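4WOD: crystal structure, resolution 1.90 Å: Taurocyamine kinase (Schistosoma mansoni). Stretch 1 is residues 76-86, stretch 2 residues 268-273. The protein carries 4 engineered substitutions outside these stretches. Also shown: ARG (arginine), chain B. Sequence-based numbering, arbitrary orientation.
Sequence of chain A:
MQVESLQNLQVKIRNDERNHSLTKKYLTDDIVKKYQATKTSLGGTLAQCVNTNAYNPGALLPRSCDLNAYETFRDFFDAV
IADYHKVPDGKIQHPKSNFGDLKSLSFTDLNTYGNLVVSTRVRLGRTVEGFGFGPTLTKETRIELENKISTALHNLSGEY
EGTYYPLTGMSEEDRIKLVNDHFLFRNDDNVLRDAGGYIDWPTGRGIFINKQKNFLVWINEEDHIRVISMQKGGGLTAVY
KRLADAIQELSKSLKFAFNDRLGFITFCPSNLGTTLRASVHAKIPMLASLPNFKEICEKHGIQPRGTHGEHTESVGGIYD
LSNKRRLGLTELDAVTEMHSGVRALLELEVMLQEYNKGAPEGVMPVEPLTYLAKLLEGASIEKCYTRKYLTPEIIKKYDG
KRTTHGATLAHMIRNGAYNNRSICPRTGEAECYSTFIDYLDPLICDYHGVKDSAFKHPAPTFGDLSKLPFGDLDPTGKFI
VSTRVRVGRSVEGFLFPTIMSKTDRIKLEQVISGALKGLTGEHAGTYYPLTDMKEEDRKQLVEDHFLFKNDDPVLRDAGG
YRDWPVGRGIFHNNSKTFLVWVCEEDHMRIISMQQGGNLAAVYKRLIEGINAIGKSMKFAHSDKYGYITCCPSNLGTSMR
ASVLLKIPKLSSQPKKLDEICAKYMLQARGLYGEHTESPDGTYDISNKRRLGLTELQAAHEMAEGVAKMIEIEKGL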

ATOM      1  N   PHE A  76      26.266   0.142 -13.271  1.00 20.25           N
ATOM      2  CA  PHE A  76      24.881   0.541 -13.503  1.00 20.06           C
ATOM      3  C   PHE A  76      23.918  -0.594 -13.157  1.00 19.21           C
ATOM      4  O   PHE A  76      23.000  -0.419 -12.352  1.00 18.89           O
ATOM      5  CB  PHE A  76      24.701   0.984 -14.966  1.00 19.97           C
ATOM      6  CG  PHE A  76      23.263   1.169 -15.391  1.00 20.02           C
ATOM      7  CD1 PHE A  76      22.531   2.279 -14.974  1.00 22.97           C
ATOM      8  CD2 PHE A  76      22.648   0.245 -16.241  1.00 19.29           C
ATOM      9  CE1 PHE A  76      21.201   2.452 -15.376  1.00 19.61           C
ATOM     10  CE2 PHE A  76      21.305   0.411 -16.653  1.00 17.39           C
ATOM     11  CZ  PHE A  76      20.585   1.515 -16.220  1.00 19.44           C
ATOM     12  N   PHE A  77      24.120  -1.762 -13.764  1.00 19.63           N
ATOM     13  CA  PHE A  77      23.154  -2.858 -13.574  1.00 18.00           C
ATOM     14  C   PHE A  77      23.132  -3.417 -12.148  1.00 21.14           C
ATOM     15  O   PHE A  77      22.066  -3.817 -11.674  1.00 19.64           O
ATOM     16  CB  PHE A  77      23.423  -4.001 -14.565  1.00 17.48           C
ATOM     17  CG  PHE A  77      22.827  -3.771 -15.930  1.00 17.74           C
ATOM     18  CD1 PHE A  77      21.472  -3.990 -16.158  1.00 18.68           C
ATOM     19  CD2 PHE A  77      23.615  -3.325 -16.980  1.00 15.00           C
ATOM     20  CE1 PHE A  77      20.911  -3.771 -17.418  1.00 17.99           C
ATOM     21  CE2 PHE A  77      23.060  -3.111 -18.247  1.00 17.50           C
ATOM     22  CZ  PHE A  77      21.694  -3.333 -18.459  1.00 13.94           C
ATOM     23  N   ASP A  78      24.286  -3.478 -11.477  1.00 19.06           N
ATOM     24  CA  ASP A  78      24.312  -4.008 -10.108  1.00 22.05           C
ATOM     25  C   ASP A  78      23.504  -3.093  -9.193  1.00 23.22           C
ATOM     26  O   ASP A  78      22.788  -3.552  -8.298  1.00 17.80           O
ATOM     27  CB  ASP A  78      25.743  -4.161  -9.591  1.00 23.80           C
ATOM     28  CG  ASP A  78      26.319  -5.529  -9.893  1.00 28.51           C
ATOM     29  OD1 ASP A  78      25.644  -6.301 -10.611  1.00 29.83           O
ATOM     30  OD2 ASP A  78      27.441  -5.834  -9.428  1.00 32.57           O
ATOM     31  N   ALA A  79      23.593  -1.797  -9.454  1.00 16.68           N
ATOM     32  CA  ALA A  79      22.822  -0.830  -8.692  1.00 18.12           C
ATOM     33  C   ALA A  79      21.329  -1.038  -8.931  1.00 19.21           C
ATOM     34  O   ALA A  79      20.544  -1.089  -7.973  1.00 20.72           O
ATOM     35  CB  ALA A  79      23.242   0.587  -9.052  1.00 21.19           C
ATOM     36  N   VAL A  80      20.935  -1.193 -10.198  1.00 17.45           N
ATOM     37  CA  VAL A  80      19.530  -1.412 -10.545  1.00 18.76           C
ATOM     38  C   VAL A  80      18.984  -2.716  -9.944  1.00 19.76           C
ATOM     39  O   VAL A  80      17.864  -2.772  -9.421  1.00 19.28           O
ATOM     40  CB  VAL A  80      19.344  -1.435 -12.094  1.00 19.90           C
ATOM     41  CG1 VAL A  80      17.969  -1.949 -12.476  1.00 17.91           C
ATOM     42  CG2 VAL A  80      19.605  -0.045 -12.688  1.00 15.17           C
ATOM     43  N   ILE A  81      19.787  -3.765 -10.041  1.00 18.03           N
ATOM     44  CA  ILE A  81      19.377  -5.103  -9.623  1.00 18.17           C
ATOM     45  C   ILE A  81      19.247  -5.178  -8.107  1.00 19.94           C
ATOM     46  O   ILE A  81      18.249  -5.687  -7.587  1.00 22.42           O
ATOM     47  CB  ILE A  81      20.385  -6.167 -10.139  1.00 20.79           C
ATOM     48  CG1 ILE A  81      20.243  -6.339 -11.655  1.00 17.75           C
ATOM     49  CG2 ILE A  81      20.194  -7.503  -9.429  1.00 15.04           C
ATOM     50  CD1 ILE A  81      21.447  -7.028 -12.307  1.00 16.20           C
ATOM     51  N   ALA A  82      20.251  -4.655  -7.402  1.00 21.65           N
ATOM     52  CA  ALA A  82      20.230  -4.599  -5.940  1.00 23.29           C
ATOM     53  C   ALA A  82      18.992  -3.848  -5.445  1.00 21.60           C
ATOM     54  O   ALA A  82      18.332  -4.275  -4.514  1.00 20.87           O
ATOM     55  CB  ALA A  82      21.508  -3.948  -5.403  1.00 22.98           C
ATOM     56  N   ASP A  83      18.662  -2.751  -6.108  1.00 20.27           N
ATOM     57  CA  ASP A  83      17.487  -1.965  -5.773  1.00 19.26           C
ATOM     58  C   ASP A  83      16.166  -2.729  -6.023  1.00 22.61           C
ATOM     59  O   ASP A  83      15.349  -2.893  -5.097  1.00 22.28           O
ATOM     60  CB  ASP A  83      17.528  -0.654  -6.571  1.00 20.48           C
ATOM     61  CG  ASP A  83      16.618   0.420  -5.992  1.00 29.44           C
ATOM     62  OD1 ASP A  83      15.494   0.092  -5.553  1.00 24.62           O
ATOM     63  OD2 ASP A  83      17.033   1.604  -5.978  1.00 30.40           O
ATOM     64  N   TYR A  84      15.963  -3.202  -7.259  1.00 17.59           N
ATOM     65  CA  TYR A  84      14.728  -3.887  -7.639  1.00 20.60           C
ATOM     66  C   TYR A  84      14.484  -5.163  -6.839  1.00 20.37           C
ATOM     67  O   TYR A  84      13.356  -5.444  -6.401  1.00 18.07           O
ATOM     68  CB  TYR A  84      14.733  -4.231  -9.138  1.00 21.17           C
ATOM     69  CG  TYR A  84      13.434  -4.871  -9.586  1.00 23.84           C
ATOM     70  CD1 TYR A  84      12.321  -4.095  -9.885  1.00 23.32           C
ATOM     71  CD2 TYR A  84      13.319  -6.248  -9.689  1.00 22.17           C
ATOM     72  CE1 TYR A  84      11.129  -4.686 -10.278  1.00 23.80           C
ATOM     73  CE2 TYR A  84      12.143  -6.834 -10.078  1.00 24.85           C
ATOM     74  CZ  TYR A  84      11.057  -6.054 -10.372  1.00 23.35           C
ATOM     75  OH  TYR A  84       9.891  -6.660 -10.759  1.00 29.71           O
ATOM     76  N   HIS A  85      15.535  -5.951  -6.668  1.00 17.29           N
ATOM     77  CA  HIS A  85      15.387  -7.237  -5.999  1.00 21.43           C
ATOM     78  C   HIS A  85      15.589  -7.120  -4.484  1.00 21.93           C
ATOM     79  O   HIS A  85      15.601  -8.136  -3.772  1.00 21.60           O
ATOM     80  CB  HIS A  85      16.358  -8.255  -6.605  1.00 17.30           C
ATOM     81  CG  HIS A  85      15.964  -8.705  -7.974  1.00 22.85           C
ATOM     82  ND1 HIS A  85      14.937  -9.601  -8.196  1.00 22.30           N
ATOM     83  CD2 HIS A  85      16.437  -8.365  -9.196  1.00 20.60           C
ATOM     84  CE1 HIS A  85      14.799  -9.793  -9.495  1.00 20.41           C
ATOM     85  NE2 HIS A  85      15.703  -9.064 -10.124  1.00 22.01           N
ATOM     86  N   LYS A  86      15.732  -5.881  -4.015  1.00 20.00           N
ATOM     87  CA  LYS A  86      15.898  -5.556  -2.589  1.00 28.28           C
ATOM     88  C   LYS A  86      17.010  -6.373  -1.958  1.00 27.72           C
ATOM     89  O   LYS A  86      16.800  -7.056  -0.960  1.00 24.53           O
ATOM     90  CB  LYS A  86      14.595  -5.776  -1.817  1.00 25.67           C
ATOM     91  CG  LYS A  86      13.468  -4.848  -2.228  1.00 29.19           C
ATOM     92  CD  LYS A  86      12.129  -5.512  -1.984  1.00 36.92           C
ATOM     93  CE  LYS A  86      11.022  -4.489  -1.787  1.00 41.74           C
ATOM     94  NZ  LYS A  86      11.003  -3.478  -2.883  1.00 43.03           N
ATOM     95  N   CYS A 268      15.235  -9.021 -19.323  1.00 16.96           N
ATOM     96  CA  CYS A 268      14.815  -8.030 -18.337  1.00 18.75           C
ATOM     97  C   CYS A 268      15.360  -8.420 -16.976  1.00 19.38           C
ATOM     98  O   CYS A 268      15.295  -9.599 -16.601  1.00 20.66           O
ATOM     99  CB  CYS A 268      13.293  -7.913 -18.294  1.00 19.46           C
ATOM    100  SG  CYS A 268      12.679  -6.773 -17.050  1.00 22.27           S
ATOM    101  N   PRO A 269      15.920  -7.444 -16.239  1.00 19.25           N
ATOM    102  CA  PRO A 269      16.502  -7.702 -14.915  1.00 16.95           C
ATOM    103  C   PRO A 269      15.525  -8.243 -13.881  1.00 17.16           C
ATOM    104  O   PRO A 269      15.994  -8.836 -12.912  1.00 19.69           O
ATOM    105  CB  PRO A 269      17.020  -6.326 -14.476  1.00 17.90           C
ATOM    106  CG  PRO A 269      17.319  -5.612 -15.769  1.00 21.40           C
ATOM    107  CD  PRO A 269      16.220  -6.076 -16.717  1.00 20.47           C
ATOM    108  N   SER A 270      14.222  -8.046 -14.066  1.00 16.06           N
ATOM    109  CA  SER A 270      13.251  -8.505 -13.068  1.00 21.66           C
ATOM    110  C   SER A 270      13.182 -10.030 -12.959  1.00 19.75           C
ATOM    111  O   SER A 270      12.788 -10.567 -11.913  1.00 18.92           O
ATOM    112  CB  SER A 270      11.857  -7.945 -13.379  1.00 20.34           C
ATOM    113  OG  SER A 270      11.355  -8.458 -14.597  1.00 23.55           O
ATOM    114  N   ASN A 271      13.561 -10.719 -14.031  1.00 17.76           N
ATOM    115  CA  ASN A 271      13.474 -12.183 -14.105  1.00 20.50           C
ATOM    116  C   ASN A 271      14.800 -12.926 -13.982  1.00 18.37           C
ATOM    117  O   ASN A 271      14.913 -14.051 -14.459  1.00 20.56           O
ATOM    118  CB  ASN A 271      12.819 -12.597 -15.420  1.00 17.13           C
ATOM    119  CG  ASN A 271      11.327 -12.341 -15.422  1.00 23.36           C
ATOM    120  OD1 ASN A 271      10.628 -12.681 -14.467  1.00 29.53           O
ATOM    121  ND2 ASN A 271      10.835 -11.729 -16.486  1.00 25.85           N
ATOM    122  N   LEU A 272      15.797 -12.300 -13.367  1.00 14.55           N
ATOM    123  CA  LEU A 272      17.092 -12.950 -13.118  1.00 15.48           C
ATOM    124  C   LEU A 272      16.997 -13.977 -12.000  1.00 21.00           C
ATOM    125  O   LEU A 272      15.973 -14.057 -11.289  1.00 20.16           O
ATOM    126  CB  LEU A 272      18.148 -11.900 -12.752  1.00 12.70           C
ATOM    127  CG  LEU A 272      18.496 -10.910 -13.866  1.00 17.89           C
ATOM    128  CD1 LEU A 272      19.319  -9.733 -13.290  1.00 11.26           C
ATOM    129  CD2 LEU A 272      19.258 -11.590 -15.041  1.00 15.60           C
ATOM    130  N   GLY A 273      18.064 -14.751 -11.832  1.00 15.28           N
ATOM    131  CA  GLY A 273      18.143 -15.710 -10.735  1.00 18.15           C
ATOM    132  C   GLY A 273      17.533 -17.043 -11.109  1.00 16.01           C
ATOM    133  O   GLY A 273      18.118 -17.788 -11.909  1.00 14.70           O
TER
HETATM  134  N   ARG B 801       9.566  -4.264 -13.932  1.00 28.73           N
HETATM  135  CA  ARG B 801       9.717  -4.128 -15.355  1.00 33.12           C
HETATM  136  C   ARG B 801       9.629  -2.731 -15.940  1.00 26.41           C
HETATM  137  O   ARG B 801       8.678  -1.974 -15.627  1.00 23.55           O
HETATM  138  CB  ARG B 801       8.814  -5.062 -16.072  1.00 40.46           C
HETATM  139  CG  ARG B 801       9.380  -6.438 -16.161  1.00 35.81           C
HETATM  140  CD  ARG B 801       9.682  -6.672 -17.596  1.00 36.02           C
HETATM  141  NE  ARG B 801      10.221  -7.986 -17.779  1.00 35.69           N
HETATM  142  CZ  ARG B 801       9.792  -8.814 -18.689  1.00 34.97           C
HETATM  143  NH1 ARG B 801      10.327  -9.992 -18.807  1.00 37.48           N
HETATM  144  NH2 ARG B 801       8.803  -8.458 -19.462  1.00 40.28           N
HETATM  145  OXT ARG B 801      10.604  -2.525 -16.678  1.00 22.89           O

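What holds the apolar centre of the contact together? Pro269 and Leu272 offer their side chains to one flank of the helix that runs through residues 76-84, and Ile81 meets both of them. Its CA-to-CB bond points sideways, but the m, t rotamer brings the end of the side chain nearer, so that Ile81 CD1 lies 3.6 Å from Leu272 CD1, a close van der Waals fit. Ile81 CG1 stands 4.3 Å from Pro269 CB, a looser approach. One turn earlier, the CA-to-CB bond of Phe77 points toward the other stretch and the ring presents its edge to the proline, with Phe77 CE1 4.4 Å from Pro269 CG. Pro269 thus touches residues four apart in the helix, which a helical turn places on the same side.

How does the end of the helix turn this apolar packing into a polar contact? His85 is the first residue to leave helical phi/psi, yet its backbone is still tied to the last turn, with His85 N donating to Ile81 O at 2.9 Å. Its CA-to-CB bond points toward the other stretch, and His85 NE2 donates a hydrogen bond to Pro269 O at 2.8 Å. The N-H...O angle of 176° is almost straight, so the bond is well aimed as well as short. Both carbonyl oxygens near the ring lie at its edge, close to its plane: Ser270 O is 3.2 Å from His85 CE1, beside the bonded nitrogen.

What else does Pro269 O accept? Within its own stretch, Pro269 O receives only a weak hydrogen bond from Leu272 N, at 3.5 Å. The much shorter bond from His85 NE2 joins this compact bend to the end of the helix, a link of side chain to backbone rather than of two side chains.

What lies at the outer edge, beside the bound arginine? The CA-to-CB bond of Tyr84 points toward the other stretch, and the side chain, in the t rotamer, sets Tyr84 CE2 3.5 Å from Ser270 CB, an oblique approach to the ring. The ligand's amino end is also oblique to that ring, with Tyr84 OH 4.0 Å from ARG N. Ser270, with chi1 in p, neighbours both the tyrosine and the ligand: its CB is the atom nearest the tyrosine, while Ser270 OG accepts a weak hydrogen bond from ARG NE at 3.4 Å, although the position of that nitrogen is less certain.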